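PDB 5JXF: Asp/Glu-specific dipeptidyl-peptidase from Flavobacterium psychrophilum, which removes dipeptides from the N-terminus of oligopeptides as a serine peptidase of family S46, with strict specificity for Asp or Glu at the P1 position. Local coordinates for residues D631-N635 with K636-Q640. Numbering follows the deposited sequence.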
loop_
_atom_site.group_PDB
_atom_site.type_symbol
_atom_site.label_atom_id
_atom_site.label_comp_id
_atom_site.label_asym_id
_atom_site.label_seq_id
_atom_site.Cartn_x
_atom_site.Cartn_y
_atom_site.Cartn_z
ATOM N N ASP A 631 5.604 21.359 -14.835
ATOM C CA ASP A 631 5.099 22.333 -15.817
ATOM C C ASP A 631 4.472 21.679 -17.030
ATOM O O ASP A 631 3.421 22.114 -17.498
ATOM C CB ASP A 631 6.212 23.262 -16.317
ATOM C CG ASP A 631 6.452 24.427 -15.409
ATOM O OD1 ASP A 631 5.612 24.665 -14.507
ATOM O OD2 ASP A 631 7.474 25.125 -15.613
ATOM N N LEU A 632 5.150 20.658 -17.560
ATOM C CA LEU A 632 4.668 19.983 -18.748
ATOM C C LEU A 632 3.340 19.322 -18.436
ATOM O O LEU A 632 2.422 19.352 -19.253
ATOM C CB LEU A 632 5.694 18.946 -19.263
ATOM C CG LEU A 632 6.927 19.594 -19.889
ATOM C CD1 LEU A 632 8.082 18.587 -19.995
ATOM C CD2 LEU A 632 6.596 20.190 -21.252
ATOM N N TYR A 633 3.244 18.730 -17.245
ATOM C CA TYR A 633 2.004 18.104 -16.798
ATOM C C TYR A 633 0.897 19.152 -16.700
ATOM O O TYR A 633 -0.217 18.920 -17.156
ATOM C CB TYR A 633 2.179 17.408 -15.444
ATOM C CG TYR A 633 0.869 16.902 -14.844
ATOM C CD1 TYR A 633 0.178 15.837 -15.416
ATOM C CD2 TYR A 633 0.308 17.514 -13.724
ATOM C CE1 TYR A 633 -1.029 15.376 -14.875
ATOM C CE2 TYR A 633 -0.896 17.060 -13.165
ATOM C CZ TYR A 633 -1.558 15.996 -13.749
ATOM O OH TYR A 633 -2.736 15.538 -13.208
ATOM N N ASN A 634 1.214 20.300 -16.109
ATOM C CA ASN A 634 0.211 21.350 -15.900
ATOM C C ASN A 634 -0.255 21.952 -17.217
ATOM O O ASN A 634 -1.406 22.352 -17.337
ATOM C CB ASN A 634 0.745 22.469 -14.999
ATOM C CG ASN A 634 0.763 22.095 -13.524
ATOM O OD1 ASN A 634 -0.034 21.273 -13.049
ATOM N ND2 ASN A 634 1.650 22.744 -12.777
ATOM N N ASN A 635 0.648 22.022 -18.194
ATOM C CA ASN A 635 0.309 22.479 -19.542
ATOM C C ASN A 635 -0.283 21.380 -20.421
ATOM O O ASN A 635 -0.869 21.667 -21.463
ATOM C CB ASN A 635 1.539 23.049 -20.246
ATOM C CG ASN A 635 1.760 24.512 -19.942
ATOM O OD1 ASN A 635 1.480 24.979 -18.836
ATOM N ND2 ASN A 635 2.264 25.251 -20.933
ATOM N N LYS A 636 -0.094 20.124 -20.013
ATOM C CA LYS A 636 -0.534 18.970 -20.798
ATOM C C LYS A 636 0.099 19.042 -22.185
ATOM O O LYS A 636 -0.490 18.641 -23.193
ATOM C CB LYS A 636 -2.065 18.915 -20.886
ATOM C CG LYS A 636 -2.758 18.841 -19.535
ATOM C CD LYS A 636 -2.642 17.460 -18.895
ATOM C CE LYS A 636 -3.246 17.455 -17.484
ATOM N NZ LYS A 636 -2.407 18.265 -16.565
ATOM N N ASP A 637 1.310 19.582 -22.209
ATOM C CA ASP A 637 2.083 19.729 -23.431
ATOM C C ASP A 637 2.725 18.385 -23.790
ATOM O O ASP A 637 3.902 18.141 -23.499
ATOM C CB ASP A 637 3.125 20.828 -23.241
ATOM C CG ASP A 637 3.878 21.145 -24.503
ATOM O OD1 ASP A 637 3.445 20.719 -25.599
ATOM O OD2 ASP A 637 4.899 21.848 -24.382
ATOM N N TYR A 638 1.939 17.521 -24.427
ATOM C CA TYR A 638 2.346 16.141 -24.672
ATOM C C TYR A 638 2.731 15.923 -26.124
ATOM O O TYR A 638 3.437 14.962 -26.445
ATOM C CB TYR A 638 1.224 15.173 -24.278
ATOM C CG TYR A 638 0.898 15.197 -22.800
ATOM C CD1 TYR A 638 1.870 15.544 -21.868
ATOM C CD2 TYR A 638 -0.379 14.895 -22.339
ATOM C CE1 TYR A 638 1.589 15.576 -20.529
ATOM C CE2 TYR A 638 -0.670 14.919 -20.986
ATOM C CZ TYR A 638 0.316 15.269 -20.088
ATOM O OH TYR A 638 0.071 15.303 -18.749
ATOM N N GLY A 639 2.263 16.823 -26.986
ATOM C CA GLY A 639 2.471 16.712 -28.417
ATOM C C GLY A 639 2.027 15.370 -28.963
ATOM O O GLY A 639 1.050 14.778 -28.484
ATOM N N GLN A 640 2.777 14.864 -29.937
ATOM C CA GLN A 640 2.428 13.610 -30.597
ATOM C C GLN A 640 2.617 12.400 -29.697
ATOM O O GLN A 640 2.391 11.271 -30.127
ATOM C CB GLN A 640 3.259 13.410 -31.858
ATOM C CG GLN A 640 4.750 13.231 -31.602
ATOM C CD GLN A 640 5.517 13.075 -32.900
ATOM O OE1 GLN A 640 4.919 13.024 -33.976
ATOM N NE2 GLN A 640 6.850 13.006 -32.808
#
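The carbonyl oxygen of L632 is gripped twice where the helix stops: the amide of D637 reaches it at 3.2 Å from N to O, in the carbonyl plane, while K636 N makes a weak, strongly bent bond to the same oxygen. K636 N also makes a weak hydrogen bond to Y633 O, 3.1 Å away. This is a worked example of the Schellman motif, in which a C-prime residue of positive phi, here K636 (phi 57°), folds the chain back so that amides beyond the helix meet carbonyls of its last turn. D637 then sits at the centre of an inverse gamma turn.

The K636 side chain doubles back as well. Bends at chi2 (-75°) and chi4 (-69°) bring the ammonium group over one face of the Y633 ring, in a cation-pi contact with NZ 3.6 Å from the ring centroid and almost on its normal. NZ is also modelled hydrogen-bonded to Y633 O, at a length too short to be taken literally. The Y638 hydroxyl comes up obliquely to the Y633 ring, its OH 3.4 Å from CD1. A leucine in place of Y633 would probably cost the K636 ammonium its aromatic face and leave its end freer to swing away. L632 CD2 lies 3.9 Å from D637 OD2. The Y638 ring, for its part, turns one face to the K636 carbonyl carbon.

Away from the bound dipeptide and the probable catalytic residues, the turn closes helix 627-635 and starts the loop toward strand 648-653. Y633 and Y638 pack against helix 609-615, both touching L609, whereas L632 and D637 meet helix 703-713, sharing K712.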